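Local coordinates for hydroxyglutarate synthase (Pseudomonas putida, PDB 6W1G), which uses iron and O2 to turn 2-oxoadipate into D-2-hydroxyglutarate and CO2 in bacterial D-lysine catabolism, at residues F190-D195 / G221-H226; S149-R154 / A214-F219; T158-E163 / V183-H188; D10-Q15 / F88-M93; A104-H109 / D208-I213. All coordinates share one frame; numbering follows the deposited sequence.

Contact 1 (F190-D195 / G221-H226); sequences FRWHQD and GPHINH. With NI (nickel (II) ion), chain B.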
# COMPACT_ATOMS: atom_id res chain seq x y z
N PHE A 190 -9.41 -9.27 11.95
CA PHE A 190 -9.05 -7.86 11.87
C PHE A 190 -10.05 -6.93 12.54
O PHE A 190 -9.88 -5.70 12.49
CB PHE A 190 -8.89 -7.49 10.40
CG PHE A 190 -7.95 -8.43 9.68
CD1 PHE A 190 -6.61 -8.49 10.02
CD2 PHE A 190 -8.44 -9.35 8.77
CE1 PHE A 190 -5.78 -9.37 9.43
CE2 PHE A 190 -7.57 -10.25 8.15
CZ PHE A 190 -6.24 -10.26 8.49
N ARG A 191 -11.04 -7.48 13.21
CA ARG A 191 -12.02 -6.65 13.88
C ARG A 191 -11.45 -6.02 15.15
O ARG A 191 -10.60 -6.61 15.83
CB ARG A 191 -13.20 -7.52 14.29
CG ARG A 191 -14.09 -7.90 13.20
CD ARG A 191 -15.32 -8.64 13.73
NE ARG A 191 -16.02 -9.21 12.59
CZ ARG A 191 -16.88 -8.54 11.85
NH1 ARG A 191 -17.15 -7.28 12.15
NH2 ARG A 191 -17.46 -9.11 10.81
N TRP A 192 -12.00 -4.86 15.51
CA TRP A 192 -11.61 -4.23 16.76
C TRP A 192 -12.27 -4.95 17.94
O TRP A 192 -13.46 -5.25 17.90
CB TRP A 192 -12.11 -2.78 16.75
CG TRP A 192 -11.69 -2.03 17.99
CD1 TRP A 192 -12.41 -1.86 19.14
CD2 TRP A 192 -10.43 -1.37 18.19
NE1 TRP A 192 -11.68 -1.13 20.05
CE2 TRP A 192 -10.47 -0.81 19.49
CE3 TRP A 192 -9.29 -1.19 17.41
CZ2 TRP A 192 -9.40 -0.11 20.02
CZ3 TRP A 192 -8.22 -0.46 17.94
CH2 TRP A 192 -8.29 0.06 19.23
N HIS A 193 -11.50 -5.19 19.01
CA HIS A 193 -12.02 -5.74 20.26
C HIS A 193 -11.57 -4.85 21.41
O HIS A 193 -10.37 -4.68 21.62
CB HIS A 193 -11.50 -7.17 20.48
CG HIS A 193 -11.88 -8.12 19.39
ND1 HIS A 193 -11.00 -8.53 18.41
CD2 HIS A 193 -13.07 -8.70 19.10
CE1 HIS A 193 -11.62 -9.33 17.57
NE2 HIS A 193 -12.88 -9.45 17.96
N GLN A 194 -12.52 -4.30 22.17
CA GLN A 194 -12.15 -3.35 23.23
C GLN A 194 -11.57 -4.03 24.47
O GLN A 194 -10.85 -3.38 25.23
CB GLN A 194 -13.32 -2.44 23.61
CG GLN A 194 -14.45 -3.09 24.30
CD GLN A 194 -15.39 -2.07 24.91
OE1 GLN A 194 -15.74 -1.07 24.27
NE2 GLN A 194 -15.78 -2.29 26.15
N ASP A 195 -11.84 -5.31 24.68
CA ASP A 195 -11.38 -5.99 25.89
C ASP A 195 -9.92 -6.41 25.71
O ASP A 195 -9.61 -7.31 24.93
CB ASP A 195 -12.28 -7.19 26.20
CG ASP A 195 -13.55 -6.80 26.95
OD1 ASP A 195 -14.29 -5.89 26.50
OD2 ASP A 195 -13.84 -7.44 27.99
N GLY A 221 -6.16 -9.47 18.73
CA GLY A 221 -5.68 -9.76 17.40
C GLY A 221 -5.28 -8.51 16.67
O GLY A 221 -5.29 -7.40 17.22
N PRO A 222 -4.91 -8.67 15.39
CA PRO A 222 -4.40 -7.55 14.56
C PRO A 222 -5.49 -6.67 13.97
O PRO A 222 -5.85 -6.77 12.78
CB PRO A 222 -3.61 -8.27 13.47
CG PRO A 222 -4.32 -9.55 13.29
CD PRO A 222 -4.72 -9.96 14.70
N HIS A 223 -6.03 -5.79 14.77
CA HIS A 223 -7.06 -4.89 14.30
C HIS A 223 -6.50 -3.94 13.25
O HIS A 223 -5.28 -3.76 13.12
CB HIS A 223 -7.68 -4.11 15.47
CG HIS A 223 -6.70 -3.43 16.36
ND1 HIS A 223 -6.75 -3.56 17.73
CD2 HIS A 223 -5.64 -2.62 16.10
CE1 HIS A 223 -5.77 -2.85 18.28
NE2 HIS A 223 -5.08 -2.28 17.31
N ILE A 224 -7.39 -3.32 12.49
CA ILE A 224 -6.95 -2.46 11.39
C ILE A 224 -6.26 -1.24 11.99
O ILE A 224 -6.84 -0.48 12.77
CB ILE A 224 -8.15 -2.06 10.52
CG1 ILE A 224 -8.71 -3.31 9.86
CG2 ILE A 224 -7.75 -1.01 9.52
CD1 ILE A 224 -10.02 -3.09 9.15
N ASN A 225 -5.00 -1.04 11.64
CA ASN A 225 -4.29 0.16 12.06
C ASN A 225 -4.70 1.36 11.24
O ASN A 225 -4.81 2.49 11.77
CB ASN A 225 -2.79 -0.06 11.87
CG ASN A 225 -1.97 1.10 12.34
OD1 ASN A 225 -1.37 1.78 11.51
ND2 ASN A 225 -1.92 1.34 13.64
N HIS A 226 -4.94 1.15 9.97
CA HIS A 226 -5.65 2.12 9.13
C HIS A 226 -6.07 1.38 7.86
O HIS A 226 -5.54 0.33 7.50
CB HIS A 226 -4.84 3.38 8.85
CG HIS A 226 -3.52 3.12 8.23
ND1 HIS A 226 -2.36 3.06 8.96
CD2 HIS A 226 -3.14 2.90 6.94
CE1 HIS A 226 -1.33 2.83 8.16
NE2 HIS A 226 -1.78 2.74 6.92
NI NI B . -0.63 3.07 5.26
O HOH W 1 -10.44 -3.10 13.00
O HOH W 2 -8.69 -4.75 19.04
O HOH W 3 -8.25 -7.30 18.42
O HOH W 4 0.62 1.38 5.74
O HOH W 5 0.94 3.35 3.98
O HOH W 6 1.05 4.04 6.45
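Trp192 lays its six-membered ring on the imidazole of His223 in an offset stack, joining two loops of a glyoxalase-clan protein, one of which runs on to the metal ligand His226. The planes lie 27° apart, CZ3 sits 3.4 Å above the centre of the imidazole, and His223 chi1 (51°) sets CG between backbone N and carbonyl carbon, alongside the tryptophan. Packing is also close at the inverse gamma turn centred on Pro222, where Phe190 CD1 comes edge-on to within 3.3 Å of Pro222 O, a buried oxygen with no hydrogen-bond donor. The looser side is bridged by water: Ile224 N reaches Phe190 O only through a weak bond, reinforced by one water, while a second joins His193 N to His223 ND1. The ring's NE2 is hydrogen-bonded to Asp215. An alanine at His223 would probably leave Trp192 without its stacking partner and Asp215 without this bond. Beyond the contact, His226 NE2 binds the nickel ion at 2.0 Å, alongside His70, Glu294 and three waters.

Contact 2 (S149-R154 / A214-F219); sequences SILAKR and ADVVAF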
# COMPACT_ATOMS: atom_id res chain seq x y z
N SER A 149 4.88 -14.27 26.43
CA SER A 149 3.90 -15.22 26.95
C SER A 149 2.49 -14.89 26.47
O SER A 149 1.75 -15.78 26.07
CB SER A 149 3.96 -15.34 28.47
OG SER A 149 4.02 -14.07 29.10
N ILE A 150 2.13 -13.60 26.46
CA ILE A 150 0.79 -13.22 26.02
C ILE A 150 0.60 -13.59 24.56
O ILE A 150 -0.42 -14.17 24.17
CB ILE A 150 0.54 -11.72 26.27
CG1 ILE A 150 0.45 -11.48 27.77
CG2 ILE A 150 -0.71 -11.28 25.55
CD1 ILE A 150 0.73 -10.05 28.16
N LEU A 151 1.59 -13.26 23.73
CA LEU A 151 1.48 -13.52 22.30
C LEU A 151 1.50 -15.01 22.01
O LEU A 151 0.84 -15.48 21.08
CB LEU A 151 2.62 -12.83 21.57
CG LEU A 151 2.53 -11.31 21.52
CD1 LEU A 151 3.80 -10.77 20.92
CD2 LEU A 151 1.32 -10.90 20.71
N ALA A 152 2.26 -15.76 22.80
CA ALA A 152 2.47 -17.17 22.49
C ALA A 152 1.16 -17.93 22.47
O ALA A 152 0.95 -18.81 21.62
CB ALA A 152 3.42 -17.78 23.52
N LYS A 153 0.26 -17.60 23.40
CA LYS A 153 -0.94 -18.40 23.58
C LYS A 153 -2.18 -17.87 22.86
O LYS A 153 -3.20 -18.56 22.85
CB LYS A 153 -1.28 -18.51 25.06
CG LYS A 153 -1.65 -17.17 25.72
CD LYS A 153 -1.55 -17.31 27.24
CE LYS A 153 -1.71 -15.99 27.97
NZ LYS A 153 -1.06 -16.04 29.31
N ARG A 154 -2.14 -16.67 22.29
CA ARG A 154 -3.33 -16.20 21.59
C ARG A 154 -3.48 -16.93 20.26
O ARG A 154 -2.49 -17.40 19.66
CB ARG A 154 -3.29 -14.69 21.39
CG ARG A 154 -2.37 -14.20 20.29
CD ARG A 154 -2.42 -12.69 20.24
NE ARG A 154 -1.67 -12.19 19.10
CZ ARG A 154 -1.60 -10.91 18.73
NH1 ARG A 154 -2.26 -9.99 19.41
NH2 ARG A 154 -0.88 -10.57 17.66
N ALA A 214 2.22 -2.13 23.04
CA ALA A 214 0.90 -2.30 23.63
C ALA A 214 -0.17 -2.58 22.57
O ALA A 214 -1.04 -3.44 22.77
CB ALA A 214 0.52 -1.08 24.46
N ASP A 215 -0.14 -1.85 21.46
CA ASP A 215 -1.14 -2.05 20.42
C ASP A 215 -1.18 -3.50 19.94
O ASP A 215 -2.25 -4.02 19.62
CB ASP A 215 -0.89 -1.08 19.26
CG ASP A 215 -1.94 -1.19 18.17
OD1 ASP A 215 -3.11 -0.83 18.43
OD2 ASP A 215 -1.61 -1.66 17.07
N VAL A 216 -0.02 -4.16 19.88
CA VAL A 216 0.06 -5.55 19.45
C VAL A 216 -0.26 -6.50 20.60
O VAL A 216 -1.12 -7.38 20.50
CB VAL A 216 1.45 -5.84 18.85
CG1 VAL A 216 1.62 -7.33 18.53
CG2 VAL A 216 1.67 -5.01 17.59
N VAL A 217 0.43 -6.34 21.72
CA VAL A 217 0.36 -7.36 22.75
C VAL A 217 -0.95 -7.29 23.53
O VAL A 217 -1.47 -8.32 23.97
CB VAL A 217 1.56 -7.20 23.71
CG1 VAL A 217 1.46 -8.17 24.85
CG2 VAL A 217 2.86 -7.41 22.96
N ALA A 218 -1.49 -6.09 23.73
CA ALA A 218 -2.60 -5.94 24.64
C ALA A 218 -3.96 -6.35 24.07
O ALA A 218 -4.92 -6.44 24.82
CB ALA A 218 -2.72 -4.50 25.15
N PHE A 219 -4.07 -6.58 22.77
CA PHE A 219 -5.35 -6.83 22.13
C PHE A 219 -5.42 -8.25 21.61
O PHE A 219 -4.40 -8.95 21.47
CB PHE A 219 -5.61 -5.81 21.00
CG PHE A 219 -5.72 -4.40 21.50
CD1 PHE A 219 -4.60 -3.62 21.69
CD2 PHE A 219 -6.96 -3.86 21.84
CE1 PHE A 219 -4.70 -2.33 22.17
CE2 PHE A 219 -7.05 -2.57 22.33
CZ PHE A 219 -5.94 -1.81 22.49
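Ile150 and Val217 cross at about a right angle, with Ile150 CG2 3.9 Å from Val217 CG1 and nearer still, at 3.4 Å, to Val217 O. Leu151 divides its methyls between two valines: CD1 meets Val217 CG2 at 4.0 Å, and CD2 approaches Val216 CG1 at 4.2 Å. Arg154 supplies the polar part. Its NH1 serves two carbonyls through weak bonds, to Val216 O at 3.0 Å and to Phe219 O at 3.1 Å; the second oxygen lies at the edge of the guanidinium, near its plane. Here the ends of helices 141-153 and 211-217 pack together, and a cation close to the C-terminal end of a helix would probably be favoured by its dipole. The arginine chain is extended from CG to NE (chi3 -174°), which carries NE out toward the other helix, with the guanidinium beyond it. Leu151 CD2 lies over the centre of one guanidinium face, 3.5 Å above the plane. In the next shell, Arg154 NE forms a salt bridge with Glu80. On the opposing helix, Asp215 forms a salt bridge with Arg74, which binds 2-oxoadipate and is thought to matter for substrate specificity, while Leu206 packs on Val217.

Contact 3 (T158-E163 / V183-H188); sequences TSRALE and VQEALH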
# COMPACT_ATOMS: atom_id res chain seq x y z
N THR A 158 -9.70 -17.81 13.22
CA THR A 158 -10.73 -18.77 13.55
C THR A 158 -10.39 -20.13 12.97
O THR A 158 -9.70 -20.27 11.96
CB THR A 158 -12.12 -18.35 13.08
OG1 THR A 158 -12.18 -18.47 11.66
CG2 THR A 158 -12.47 -16.93 13.51
N SER A 159 -10.89 -21.17 13.64
CA SER A 159 -10.67 -22.51 13.14
C SER A 159 -11.24 -22.68 11.73
O SER A 159 -10.63 -23.38 10.90
CB SER A 159 -11.25 -23.55 14.10
OG SER A 159 -10.50 -23.59 15.29
N ARG A 160 -12.40 -22.07 11.46
CA ARG A 160 -12.99 -22.20 10.13
C ARG A 160 -12.10 -21.52 9.07
O ARG A 160 -11.93 -22.04 7.96
CB ARG A 160 -14.41 -21.63 10.10
CG ARG A 160 -15.16 -21.96 8.83
CD ARG A 160 -15.64 -23.42 8.85
NE ARG A 160 -16.29 -23.75 7.57
CZ ARG A 160 -15.76 -24.51 6.62
NH1 ARG A 160 -14.59 -25.13 6.79
NH2 ARG A 160 -16.42 -24.64 5.49
N ALA A 161 -11.52 -20.35 9.40
CA ALA A 161 -10.59 -19.74 8.45
C ALA A 161 -9.44 -20.69 8.13
O ALA A 161 -9.05 -20.83 6.97
CB ALA A 161 -10.06 -18.42 9.00
N LEU A 162 -8.84 -21.29 9.16
CA LEU A 162 -7.71 -22.19 8.95
C LEU A 162 -8.12 -23.39 8.10
O LEU A 162 -7.36 -23.82 7.23
CB LEU A 162 -7.14 -22.61 10.30
CG LEU A 162 -6.53 -21.48 11.12
CD1 LEU A 162 -6.15 -22.01 12.50
CD2 LEU A 162 -5.33 -20.85 10.41
N GLU A 163 -9.33 -23.91 8.32
CA GLU A 163 -9.81 -25.02 7.52
C GLU A 163 -9.91 -24.63 6.05
O GLU A 163 -9.54 -25.41 5.17
CB GLU A 163 -11.18 -25.47 8.02
CG GLU A 163 -11.17 -26.17 9.34
CD GLU A 163 -12.53 -26.40 9.93
OE1 GLU A 163 -13.59 -26.00 9.37
OE2 GLU A 163 -12.56 -26.98 11.03
N VAL A 183 -14.21 -15.17 3.37
CA VAL A 183 -14.09 -13.74 3.58
C VAL A 183 -14.61 -13.38 4.96
O VAL A 183 -13.97 -12.62 5.69
CB VAL A 183 -14.81 -12.99 2.45
CG1 VAL A 183 -15.02 -11.53 2.84
CG2 VAL A 183 -13.99 -13.11 1.16
N GLN A 184 -15.74 -13.95 5.33
CA GLN A 184 -16.30 -13.60 6.63
C GLN A 184 -15.43 -14.09 7.77
O GLN A 184 -15.27 -13.39 8.80
CB GLN A 184 -17.71 -14.14 6.72
CG GLN A 184 -18.70 -13.34 5.83
CD GLN A 184 -18.68 -11.76 5.94
OE1 GLN A 184 -18.69 -11.18 7.05
NE2 GLN A 184 -18.63 -11.09 4.79
N GLU A 185 -14.89 -15.30 7.64
CA GLU A 185 -14.05 -15.82 8.70
C GLU A 185 -12.74 -15.08 8.81
O GLU A 185 -12.25 -14.82 9.90
CB GLU A 185 -13.84 -17.32 8.49
CG GLU A 185 -15.07 -18.14 8.67
CD GLU A 185 -15.59 -18.20 10.12
OE1 GLU A 185 -14.81 -17.98 11.07
OE2 GLU A 185 -16.79 -18.51 10.28
N ALA A 186 -12.14 -14.77 7.67
CA ALA A 186 -10.90 -14.00 7.67
C ALA A 186 -11.10 -12.63 8.29
O ALA A 186 -10.22 -12.13 8.99
CB ALA A 186 -10.41 -13.82 6.24
N LEU A 187 -12.25 -12.01 8.03
CA LEU A 187 -12.48 -10.67 8.54
C LEU A 187 -12.45 -10.63 10.05
O LEU A 187 -12.04 -9.62 10.63
CB LEU A 187 -13.84 -10.22 8.03
CG LEU A 187 -14.19 -8.74 8.04
CD1 LEU A 187 -13.26 -8.00 7.15
CD2 LEU A 187 -15.63 -8.58 7.58
N HIS A 188 -12.85 -11.73 10.71
CA HIS A 188 -12.84 -11.72 12.15
C HIS A 188 -11.45 -11.44 12.72
O HIS A 188 -11.33 -10.84 13.80
CB HIS A 188 -13.33 -13.07 12.67
CG HIS A 188 -14.78 -13.33 12.46
ND1 HIS A 188 -15.76 -12.39 12.68
CD2 HIS A 188 -15.42 -14.47 12.09
CE1 HIS A 188 -16.95 -12.93 12.45
NE2 HIS A 188 -16.77 -14.20 12.09
O HOH W 7 -9.93 -15.67 11.25
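Thr158 and Glu185 share the polar link of this contact. The threonine OG1 donates to Glu185 OE1 across 2.7 Å, meeting the carboxylate on its anti side and 25° out of its plane. The same hydroxyl oxygen accepts from Ala161 N at 3.0 Å along a nearly straight line, so OG1 is gripped by two bonds, one given and one accepted. A water adds a second bridge, accepting from Thr158 N and donating to Glu185 O. Van der Waals contacts lie beside these bonds. Glu185 is bent at chi2 (-68°), which places CD 3.6 Å from Arg160 CB, and its own CB lies 4.0 Å from Ala161 CB. Thr158 CG2 rests 4.0 Å from His188 CB. Charge plays a more distant part: Arg160 NH1 forms a salt bridge with Glu163 OE1 at 2.9 Å, while its NE is 5.9 Å from Glu185 OE2, probably a modest attraction. The carboxylate of Glu185 also lies beside the N-terminus of helix 159-171 and would probably be favoured by its dipole. The segments 159-163 and 183-188 of two consecutive helices cross at -126°, with Thr158 as a classical N-cap whose hydroxyl also binds the neighbouring helix.

Contact 4 (D10-Q15 / F88-M93); sequences DSIRAQ and FAVMGM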
# COMPACT_ATOMS: atom_id res chain seq x y z
N ASP A 10 -8.58 -13.23 -7.49
CA ASP A 10 -8.76 -11.78 -7.59
C ASP A 10 -10.15 -11.36 -7.15
O ASP A 10 -10.33 -10.31 -6.52
CB ASP A 10 -8.54 -11.33 -9.05
CG ASP A 10 -7.12 -11.54 -9.55
OD1 ASP A 10 -6.14 -11.47 -8.77
OD2 ASP A 10 -7.00 -11.76 -10.76
N SER A 11 -11.16 -12.16 -7.45
CA SER A 11 -12.53 -11.84 -7.04
C SER A 11 -12.67 -11.93 -5.53
O SER A 11 -13.39 -11.14 -4.92
CB SER A 11 -13.55 -12.72 -7.75
OG SER A 11 -13.55 -14.05 -7.29
N ILE A 12 -12.05 -12.93 -4.91
CA ILE A 12 -12.07 -13.03 -3.46
C ILE A 12 -11.41 -11.80 -2.83
O ILE A 12 -11.92 -11.23 -1.86
CB ILE A 12 -11.38 -14.31 -2.95
CG1 ILE A 12 -11.97 -15.55 -3.65
CG2 ILE A 12 -11.57 -14.47 -1.47
CD1 ILE A 12 -11.33 -16.88 -3.20
N ARG A 13 -10.26 -11.36 -3.39
CA ARG A 13 -9.59 -10.17 -2.89
C ARG A 13 -10.50 -8.95 -2.97
O ARG A 13 -10.59 -8.17 -2.02
CB ARG A 13 -8.31 -9.94 -3.68
CG ARG A 13 -7.48 -8.81 -3.15
CD ARG A 13 -6.11 -8.69 -3.78
NE ARG A 13 -6.16 -8.44 -5.20
CZ ARG A 13 -6.01 -9.31 -6.19
NH1 ARG A 13 -5.79 -10.59 -5.98
NH2 ARG A 13 -6.10 -8.88 -7.44
N ALA A 14 -11.19 -8.77 -4.11
CA ALA A 14 -12.08 -7.60 -4.22
C ALA A 14 -13.17 -7.66 -3.18
O ALA A 14 -13.53 -6.64 -2.56
CB ALA A 14 -12.66 -7.54 -5.63
N GLN A 15 -13.75 -8.85 -2.98
CA GLN A 15 -14.81 -9.01 -1.98
C GLN A 15 -14.30 -8.75 -0.57
O GLN A 15 -14.99 -8.13 0.27
CB GLN A 15 -15.39 -10.40 -2.10
CG GLN A 15 -16.28 -10.58 -3.30
CD GLN A 15 -16.70 -12.00 -3.53
OE1 GLN A 15 -16.22 -12.91 -2.86
NE2 GLN A 15 -17.58 -12.20 -4.48
N PHE A 88 -3.55 -14.68 2.95
CA PHE A 88 -3.55 -13.75 1.83
C PHE A 88 -3.32 -14.44 0.49
O PHE A 88 -3.81 -13.96 -0.53
CB PHE A 88 -2.53 -12.64 2.09
CG PHE A 88 -2.91 -11.67 3.17
CD1 PHE A 88 -4.17 -11.16 3.25
CD2 PHE A 88 -1.96 -11.23 4.07
CE1 PHE A 88 -4.49 -10.24 4.23
CE2 PHE A 88 -2.28 -10.34 5.03
CZ PHE A 88 -3.55 -9.86 5.12
N ALA A 89 -2.63 -15.57 0.49
CA ALA A 89 -2.44 -16.30 -0.76
C ALA A 89 -3.75 -16.83 -1.32
O ALA A 89 -3.88 -16.93 -2.54
CB ALA A 89 -1.43 -17.44 -0.54
N VAL A 90 -4.74 -17.11 -0.48
CA VAL A 90 -6.08 -17.50 -0.96
C VAL A 90 -6.63 -16.43 -1.88
O VAL A 90 -7.38 -16.71 -2.82
CB VAL A 90 -7.03 -17.76 0.23
CG1 VAL A 90 -8.45 -18.00 -0.27
CG2 VAL A 90 -6.52 -18.93 1.03
N MET A 91 -6.29 -15.18 -1.60
CA MET A 91 -6.75 -14.01 -2.34
C MET A 91 -5.73 -13.50 -3.35
O MET A 91 -5.81 -12.34 -3.76
CB MET A 91 -7.13 -12.92 -1.36
CG MET A 91 -8.23 -13.36 -0.45
SD MET A 91 -8.85 -12.12 0.66
CE MET A 91 -7.58 -11.97 1.68
N GLY A 92 -4.77 -14.34 -3.74
CA GLY A 92 -3.86 -13.93 -4.77
C GLY A 92 -2.87 -12.86 -4.35
O GLY A 92 -2.33 -12.17 -5.22
N MET A 93 -2.63 -12.72 -3.05
CA MET A 93 -1.76 -11.67 -2.54
C MET A 93 -0.47 -12.30 -2.09
O MET A 93 -0.51 -13.24 -1.28
CB MET A 93 -2.46 -10.96 -1.38
CG MET A 93 -3.71 -10.24 -1.83
SD MET A 93 -4.85 -9.78 -0.48
CE MET A 93 -3.91 -8.44 0.18
O HOH W 8 -3.32 -12.35 -8.04
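Arg13 and Met91 bring their CA atoms to 4.8 Å of each other where helix 9-27 passes the end of helix 78-90. Arg13 NH1 donates to Met91 O at 2.8 Å, with the oxygen close to the guanidinium plane. NH1 and NH2 also converge on Asp10 OD1, each at 2.9 Å, in a salt bridge, and NE bonds to Ser124 O. A lysine here would probably fail to serve all three, leaving Met91 O or Ser124 O without this donor or the charge of Asp10 poorly matched. Met91 O belongs to the turn of a Schellman motif that ends helix 78-90: Met93 N returns to Phe88 O and Gly92 N to Ala89 O, with Gly92 as C-prime residue. The arginine bends at chi3 (62°), turning NE out of the line of the chain, and its CD lies 3.5 Å from Met93 CG. Ile12 crosses Met91 at about a right angle, its CG2 3.7 Å from Met91 CG. A water links Asp10 OD1 to Gly92 O.

Contact 5 (A104-H109 / D208-I213); sequences AGVPVH and DQHRLI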
# COMPACT_ATOMS: atom_id res chain seq x y z
N ALA A 104 14.89 3.31 12.53
CA ALA A 104 14.22 4.51 13.02
C ALA A 104 13.69 4.35 14.44
O ALA A 104 12.89 5.18 14.88
CB ALA A 104 13.07 4.88 12.09
N GLY A 105 14.11 3.31 15.16
CA GLY A 105 13.74 3.12 16.55
C GLY A 105 12.39 2.47 16.79
O GLY A 105 12.01 2.30 17.95
N VAL A 106 11.66 2.11 15.74
CA VAL A 106 10.37 1.44 15.87
C VAL A 106 10.58 -0.07 15.76
O VAL A 106 11.16 -0.54 14.77
CB VAL A 106 9.37 1.90 14.80
CG1 VAL A 106 7.99 1.30 15.05
CG2 VAL A 106 9.31 3.43 14.74
N PRO A 107 10.13 -0.87 16.74
CA PRO A 107 10.51 -2.30 16.78
C PRO A 107 9.65 -3.19 15.89
O PRO A 107 9.06 -4.18 16.34
CB PRO A 107 10.34 -2.62 18.28
CG PRO A 107 9.20 -1.76 18.70
CD PRO A 107 9.43 -0.45 17.97
N VAL A 108 9.60 -2.86 14.59
CA VAL A 108 8.89 -3.67 13.62
C VAL A 108 9.70 -3.77 12.32
O VAL A 108 10.54 -2.93 12.01
CB VAL A 108 7.47 -3.13 13.25
CG1 VAL A 108 6.52 -3.09 14.46
CG2 VAL A 108 7.55 -1.77 12.58
N HIS A 109 9.38 -4.82 11.54
CA HIS A 109 9.76 -4.88 10.13
C HIS A 109 8.58 -5.49 9.38
O HIS A 109 7.77 -6.21 9.98
CB HIS A 109 11.11 -5.56 9.87
CG HIS A 109 11.32 -6.89 10.48
ND1 HIS A 109 12.47 -7.59 10.20
CD2 HIS A 109 10.61 -7.64 11.36
CE1 HIS A 109 12.48 -8.71 10.92
NE2 HIS A 109 11.37 -8.76 11.63
N ASP A 208 4.53 2.18 27.83
CA ASP A 208 5.67 3.07 28.02
C ASP A 208 6.93 2.57 27.34
O ASP A 208 7.82 3.37 27.04
CB ASP A 208 5.96 3.31 29.50
CG ASP A 208 4.77 3.86 30.26
OD1 ASP A 208 4.79 3.78 31.50
OD2 ASP A 208 3.81 4.35 29.62
N GLN A 209 7.04 1.26 27.10
CA GLN A 209 8.15 0.72 26.33
C GLN A 209 8.07 1.20 24.89
O GLN A 209 9.05 1.69 24.33
CB GLN A 209 8.14 -0.80 26.42
CG GLN A 209 9.31 -1.48 25.74
CD GLN A 209 10.61 -1.35 26.51
OE1 GLN A 209 10.61 -1.16 27.73
NE2 GLN A 209 11.72 -1.46 25.81
N HIS A 210 6.90 1.05 24.27
CA HIS A 210 6.60 1.62 22.97
C HIS A 210 5.10 1.47 22.76
O HIS A 210 4.55 0.40 23.04
CB HIS A 210 7.38 0.89 21.86
CG HIS A 210 7.61 1.71 20.64
ND1 HIS A 210 6.63 1.93 19.70
CD2 HIS A 210 8.70 2.39 20.21
CE1 HIS A 210 7.10 2.70 18.73
NE2 HIS A 210 8.36 3.01 19.03
N ARG A 211 4.44 2.53 22.28
CA ARG A 211 3.01 2.44 22.05
C ARG A 211 2.67 1.27 21.15
O ARG A 211 1.63 0.64 21.31
CB ARG A 211 2.47 3.74 21.44
CG ARG A 211 3.11 4.13 20.12
CD ARG A 211 3.33 5.64 20.02
NE ARG A 211 2.09 6.41 20.06
CZ ARG A 211 1.63 7.18 19.07
NH1 ARG A 211 0.49 7.83 19.22
NH2 ARG A 211 2.31 7.32 17.94
N LEU A 212 3.56 0.95 20.20
CA LEU A 212 3.30 -0.15 19.28
C LEU A 212 3.31 -1.50 19.99
O LEU A 212 2.55 -2.40 19.63
CB LEU A 212 4.33 -0.12 18.16
CG LEU A 212 4.01 -1.00 16.97
CD1 LEU A 212 4.56 -0.41 15.69
CD2 LEU A 212 4.56 -2.40 17.22
N ILE A 213 4.14 -1.65 21.02
CA ILE A 213 4.15 -2.92 21.75
C ILE A 213 2.81 -3.16 22.42
O ILE A 213 2.29 -4.28 22.39
CB ILE A 213 5.33 -2.93 22.73
CG1 ILE A 213 6.65 -2.89 21.94
CG2 ILE A 213 5.27 -4.13 23.65
CD1 ILE A 213 7.87 -2.63 22.80
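Pro107 sets its CD over one face of the His210 imidazole, 3.7 Å from the ring centroid and only 10° off the normal, a CH-pi contact. Followed outward, the histidine shows how a single ring can serve two segments. From CB the chain turns so that CG stands anti to the backbone N (chi1 -155°), and CG is already 3.9 Å from Pro107 CD. ND1 faces its own segment: it accepts from Leu212 N at 3.3 Å, with that nitrogen in the ring plane, which would help to fix the rotation of the imidazole beneath the proline. CD2 stays under Pro107 CD. At the far side of the ring CE1 approaches Val106 CG1 at 4.0 Å, and the tip, NE2, is 3.9 Å from Gly105 O. Beside the ring Leu212 adds apolar packing: both its methyls, CD1 and CD2, lie 3.5 Å from Val108 CG1, and CD1 also meets Val106 CG1. Leu212 also lies close to Arg74, which binds 2-oxoadipate and probably contributes to specificity. Pro107 is the centre of an inverse gamma turn that leads into strand 108-114; across the contact, in segment 208-213, His210 is the side-chain N-cap of helix 211-217.

In the fold
From the N terminus, contact 4 closes first, tying helix 9-27 to the end of helix 78-90 around a loop that includes strand 69-75. Contact 5 then opens ahead of strand 108-114, tying its start to that of helix 211-217, and contact 2 opens on helix 141-153. Contact 3 opens and closes inside both, joining consecutive helices 159-171 and 176-188; Val183 of the latter also packs on Ile12. Contact 1 opens next, after which contacts 5, 2 and 1 close in that order, so all three cross one another. Contacts 5 and 2 share helix 211-217, and contacts 2 and 1 meet through Asp215 and His223, leading to strand 226-229, whose first residue His226 binds the metal.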